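Local coordinates for protein cytidine deaminase (Mycobacterium leprae, PDB 3R2N) that probably catalyses the zinc-dependent hydrolytic deamination of cytidine and deoxycytidine to uridine and deoxyuridine in pyrimidine salvage, working as a homotetramer, at residues R43-V48 with Y70-G75; A61-I66 with G94-L99. All coordinates share one frame; numbering follows the deposited sequence.

Helix 61-71 is common to both interactions: its N-terminal half packs on helix 94-104 in interaction 2, and its C-terminal end meets the start of strand 44-48 in interaction 1. The two centres lie about 12 Å apart, and a probable hydrogen bond from S64 OG to V48 O joins them directly. Interaction 1 is partly buried, near the surface, and relies on one arginine that hydrogen-bonds to a threonine hydroxyl and a backbone carbonyl. Interaction 2 is fully buried and includes C96, one of the three cysteines that bind the zinc ion; there sulfur, a guanidinium face and aliphatic carbons pack together without a direct hydrogen bond between the segments. Both also touch the second subunit.

Interaction 1. Residues R43-V48 with Y70-G75; sequences RLITGV and YATGGG
R43 reaches across to T72 and G74 with its guanidinium, and hydrogen bonds dominate the contact. With chi2 and chi3 both near 180°, the extended side chain carries its polar end from just before strand 44-48 to the end of helix 61-71. NE and NH1 grip a single atom side-on: R43 NE donates to T72 OG1 at 3.0 Å and R43 NH1 to the same oxygen at 3.1 Å, both bonds clearly bent (145° and 141°), with the oxygen close to the guanidinium plane. NH1 also donates to G74 O at 2.7 Å, an almost straight bond (178°) lying in that plane. T72 O sits over one face, toward the rim. The T72 hydroxyl is further bonded to A68 O, while R43 NH2 forms a salt bridge with D41.

Van der Waals contact is slight: the I45 methyl CG2 comes to 4.1 Å from the hydroxyl oxygen T72 OG1.

The backbone supplies the third element. A Schellman motif ends the helix, with G73 as its C' residue at positive phi, G73 N bonded to Y70 O and G74 N to L69 O. R43 thus ties this helix terminus to strand 44-48, one of the sheet's two edge strands within this chain, where I45 pairs with G37 of strand 34-39 and packs on M65 and L69 of helix 61-71.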
loop_
_atom_site.group_PDB
_atom_site.type_symbol
_atom_site.label_atom_id
_atom_site.label_comp_id
_atom_site.label_asym_id
_atom_site.label_seq_id
_atom_site.Cartn_x
_atom_site.Cartn_y
_atom_site.Cartn_z
ATOM N N ARG D 43 16.850 -0.276 22.924
ATOM C CA ARG D 43 17.603 -0.428 21.673
ATOM C C ARG D 43 17.171 0.528 20.563
ATOM O O ARG D 43 15.991 0.926 20.452
ATOM C CB ARG D 43 17.636 -1.878 21.152
ATOM C CG ARG D 43 16.440 -2.303 20.344
ATOM C CD ARG D 43 16.483 -3.808 20.104
ATOM N NE ARG D 43 15.304 -4.263 19.374
ATOM C CZ ARG D 43 14.133 -4.593 19.935
ATOM N NH1 ARG D 43 13.129 -5.001 19.154
ATOM N NH2 ARG D 43 13.956 -4.546 21.263
ATOM N N LEU D 44 18.162 0.895 19.761
ATOM C CA LEU D 44 17.990 1.804 18.646
ATOM C C LEU D 44 17.717 1.005 17.384
ATOM O O LEU D 44 18.496 0.128 17.031
ATOM C CB LEU D 44 19.256 2.635 18.451
ATOM C CG LEU D 44 19.043 4.046 17.893
ATOM C CD1 LEU D 44 20.245 4.921 18.244
ATOM C CD2 LEU D 44 18.775 4.090 16.399
ATOM N N ILE D 45 16.612 1.305 16.713
ATOM C CA ILE D 45 16.371 0.771 15.392
ATOM C C ILE D 45 16.268 1.873 14.343
ATOM O O ILE D 45 16.131 3.037 14.690
ATOM C CB ILE D 45 15.192 -0.235 15.349
ATOM C CG1 ILE D 45 13.869 0.406 15.801
ATOM C CG2 ILE D 45 15.575 -1.476 16.175
ATOM C CD1 ILE D 45 12.676 -0.573 15.783
ATOM N N THR D 46 16.397 1.507 13.066
ATOM C CA THR D 46 16.399 2.477 11.961
ATOM C C THR D 46 15.656 1.892 10.767
ATOM O O THR D 46 15.294 0.717 10.774
ATOM C CB THR D 46 17.802 2.769 11.465
ATOM O OG1 THR D 46 18.316 1.582 10.827
ATOM C CG2 THR D 46 18.726 3.206 12.601
ATOM N N GLY D 47 15.449 2.729 9.747
ATOM C CA GLY D 47 14.742 2.351 8.523
ATOM C C GLY D 47 15.022 3.418 7.477
ATOM O O GLY D 47 15.268 4.584 7.830
ATOM N N VAL D 48 15.026 3.008 6.212
ATOM C CA VAL D 48 15.194 3.912 5.078
ATOM C C VAL D 48 14.055 3.682 4.108
ATOM O O VAL D 48 13.470 2.569 4.063
ATOM C CB VAL D 48 16.515 3.654 4.310
ATOM C CG1 VAL D 48 17.711 3.928 5.213
ATOM C CG2 VAL D 48 16.557 2.217 3.755
ATOM N N TYR D 70 10.299 -5.890 14.520
ATOM C CA TYR D 70 9.965 -7.308 14.587
ATOM C C TYR D 70 11.160 -8.212 14.289
ATOM O O TYR D 70 11.346 -9.207 14.984
ATOM C CB TYR D 70 8.684 -7.636 13.783
ATOM C CG TYR D 70 7.531 -7.025 14.542
ATOM C CD1 TYR D 70 6.978 -7.692 15.664
ATOM C CD2 TYR D 70 7.065 -5.724 14.242
ATOM C CE1 TYR D 70 5.966 -7.109 16.426
ATOM C CE2 TYR D 70 6.047 -5.144 14.999
ATOM C CZ TYR D 70 5.515 -5.828 16.092
ATOM O OH TYR D 70 4.520 -5.255 16.859
ATOM N N ALA D 71 12.013 -7.817 13.337
ATOM C CA ALA D 71 13.186 -8.620 12.984
ATOM C C ALA D 71 14.085 -8.828 14.218
ATOM O O ALA D 71 14.596 -9.910 14.404
ATOM C CB ALA D 71 13.967 -7.999 11.826
ATOM N N THR D 72 14.186 -7.808 15.079
ATOM C CA THR D 72 14.976 -7.881 16.291
ATOM C C THR D 72 14.195 -8.289 17.560
ATOM O O THR D 72 14.700 -8.117 18.668
ATOM C CB THR D 72 15.751 -6.537 16.548
ATOM O OG1 THR D 72 14.822 -5.462 16.647
ATOM C CG2 THR D 72 16.777 -6.228 15.418
ATOM N N GLY D 73 12.977 -8.820 17.428
ATOM C CA GLY D 73 12.260 -9.430 18.581
ATOM C C GLY D 73 11.007 -8.734 19.101
ATOM O O GLY D 73 10.472 -9.097 20.134
ATOM N N GLY D 74 10.521 -7.729 18.397
ATOM C CA GLY D 74 9.320 -7.034 18.824
ATOM C C GLY D 74 9.564 -6.058 19.953
ATOM O O GLY D 74 10.698 -5.639 20.213
ATOM N N GLY D 75 8.498 -5.727 20.660
ATOM C CA GLY D 75 8.577 -4.649 21.624
ATOM C C GLY D 75 7.688 -3.504 21.169
ATOM O O GLY D 75 6.864 -3.663 20.275
#

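Interaction 2. Residues A61-I66 with G94-L99; sequences AECSMI and GRCRQL. With ZN (zinc ion), chain K; EDO (1,2-ethanediol), chain L.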
loop_
_atom_site.group_PDB
_atom_site.type_symbol
_atom_site.label_atom_id
_atom_site.label_comp_id
_atom_site.label_asym_id
_atom_site.label_seq_id
_atom_site.Cartn_x
_atom_site.Cartn_y
_atom_site.Cartn_z
ATOM N N ALA D 61 10.355 5.091 5.182
ATOM C CA ALA D 61 11.385 4.829 6.173
ATOM C C ALA D 61 10.785 4.173 7.426
ATOM O O ALA D 61 11.362 3.204 7.948
ATOM C CB ALA D 61 12.155 6.154 6.538
ATOM N N GLU D 62 9.630 4.677 7.876
ATOM C CA GLU D 62 8.949 4.186 9.087
ATOM C C GLU D 62 8.505 2.721 8.943
ATOM O O GLU D 62 8.617 1.964 9.908
ATOM C CB GLU D 62 7.753 5.081 9.478
ATOM C CG GLU D 62 8.107 6.561 9.712
ATOM C CD GLU D 62 7.951 7.387 8.454
ATOM O OE1 GLU D 62 8.573 7.036 7.420
ATOM O OE2 GLU D 62 7.187 8.374 8.475
ATOM N N CYS D 63 8.000 2.352 7.758
ATOM C CA CYS D 63 7.750 0.923 7.375
ATOM C C CYS D 63 9.010 0.057 7.597
ATOM O O CYS D 63 8.927 -1.032 8.194
ATOM C CB CYS D 63 7.342 0.792 5.906
ATOM S SG CYS D 63 5.777 1.605 5.435
ATOM N N SER D 64 10.174 0.552 7.127
ATOM C CA SER D 64 11.360 -0.267 7.172
ATOM C C SER D 64 11.718 -0.510 8.616
ATOM O O SER D 64 12.041 -1.638 8.998
ATOM C CB SER D 64 12.525 0.336 6.402
ATOM O OG SER D 64 12.279 0.291 5.023
ATOM N N MET D 65 11.551 0.536 9.411
ATOM C CA MET D 65 11.856 0.508 10.833
ATOM C C MET D 65 10.951 -0.426 11.603
ATOM O O MET D 65 11.412 -1.167 12.462
ATOM C CB MET D 65 11.788 1.923 11.429
ATOM C CG MET D 65 12.014 1.916 12.927
ATOM S SD MET D 65 11.809 3.541 13.667
ATOM C CE MET D 65 10.064 3.824 13.366
ATOM N N ILE D 66 9.664 -0.381 11.288
ATOM C CA ILE D 66 8.706 -1.354 11.812
ATOM C C ILE D 66 9.155 -2.797 11.534
ATOM O O ILE D 66 9.211 -3.613 12.448
ATOM C CB ILE D 66 7.247 -1.025 11.380
ATOM C CG1 ILE D 66 6.754 0.262 12.087
ATOM C CG2 ILE D 66 6.292 -2.179 11.660
ATOM C CD1 ILE D 66 6.831 0.225 13.621
ATOM N N GLY D 94 0.320 9.900 6.653
ATOM C CA GLY D 94 -0.808 9.257 7.305
ATOM C C GLY D 94 -0.647 7.761 7.542
ATOM O O GLY D 94 -0.958 7.280 8.622
ATOM N N ARG D 95 -0.166 7.022 6.553
ATOM C CA ARG D 95 -0.125 5.546 6.655
ATOM C C ARG D 95 0.854 5.187 7.758
ATOM O O ARG D 95 0.625 4.264 8.573
ATOM C CB ARG D 95 0.305 4.953 5.306
ATOM C CG ARG D 95 0.628 3.452 5.234
ATOM C CD ARG D 95 2.118 3.135 5.539
ATOM N NE ARG D 95 3.102 3.746 4.618
ATOM C CZ ARG D 95 3.400 3.257 3.403
ATOM N NH1 ARG D 95 4.321 3.869 2.649
ATOM N NH2 ARG D 95 2.799 2.142 2.939
ATOM N N CYS D 96 1.935 5.954 7.799
ATOM C CA CYS D 96 2.999 5.711 8.752
ATOM C C CYS D 96 2.598 6.066 10.157
ATOM O O CYS D 96 3.024 5.371 11.080
ATOM C CB CYS D 96 4.290 6.406 8.323
ATOM S SG CYS D 96 5.007 5.449 6.950
ATOM N N ARG D 97 1.747 7.094 10.321
ATOM C CA ARG D 97 1.198 7.412 11.645
ATOM C C ARG D 97 0.345 6.228 12.115
ATOM O O ARG D 97 0.380 5.855 13.294
ATOM C CB ARG D 97 0.401 8.720 11.674
ATOM C CG ARG D 97 1.151 9.941 11.188
ATOM C CD ARG D 97 0.312 11.210 11.353
ATOM N NE ARG D 97 0.846 12.319 10.566
ATOM C CZ ARG D 97 0.526 13.606 10.709
ATOM N NH1 ARG D 97 -0.331 13.999 11.640
ATOM N NH2 ARG D 97 1.065 14.514 9.890
ATOM N N GLN D 98 -0.377 5.600 11.190
ATOM C CA GLN D 98 -1.119 4.400 11.555
ATOM C C GLN D 98 -0.173 3.234 11.977
ATOM O O GLN D 98 -0.454 2.577 12.973
ATOM C CB GLN D 98 -2.151 4.023 10.472
ATOM C CG GLN D 98 -3.247 2.996 10.901
ATOM C CD GLN D 98 -4.296 3.609 11.807
ATOM O OE1 GLN D 98 -4.918 4.609 11.453
ATOM N NE2 GLN D 98 -4.483 3.040 12.987
ATOM N N LEU D 99 0.942 2.996 11.272
ATOM C CA LEU D 99 1.891 1.936 11.706
ATOM C C LEU D 99 2.432 2.249 13.099
ATOM O O LEU D 99 2.337 1.411 14.001
ATOM C CB LEU D 99 3.048 1.705 10.717
ATOM C CG LEU D 99 2.769 1.354 9.250
ATOM C CD1 LEU D 99 4.042 1.019 8.542
ATOM C CD2 LEU D 99 1.741 0.228 9.024
HETATM ZN ZN ZN K . 4.968 7.267 5.386
HETATM C C1 EDO L . 7.867 10.523 5.689
HETATM O O1 EDO L . 8.857 9.527 6.021
HETATM C C2 EDO L . 6.606 9.807 5.220
HETATM O O2 EDO L . 6.174 8.867 6.229
#
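C63 SG lies over the centre of one face of the R95 guanidinium, 3.5 Å above its plane. R95 folds back to meet it, its chain bent at chi2 (-89°) and chi3 (-61°). On another side the sulfur touches L99 CD1 at 3.6 Å, and one turn further along I66 CG1 packs against L99 CB. The two short helical segments run nearly parallel, 22° apart, with axes 9.6 Å from each other, and E62 and C96 have the nearest CA atoms across them.

Here the Cys-Ala-Glu and Pro-Cys-x-x-Cys signatures of the cytidine deaminase zinc site come together: C60 and E62 belong to the first, C93 and C96 to the second. C96 SG binds the zinc ion at 2.4 Å, and C60 and C93 supply the other two protein ligands. The remaining ligand is O2 of a 1,2-ethanediol, probably from the crystallisation liquor, 2.2 Å from the metal. E62, bent at chi2, brings OE2 to 3.5 Å from C96 CB and accepts a hydrogen bond at OE1 from ethanediol O1 (2.9 Å). R95 NE stands 4.1 Å from the zinc ion, where its positive charge may partly offset the negative charge of the cysteine thiolates. R95 also packs on L57 of the second and fourth subunits and on R95 of the third.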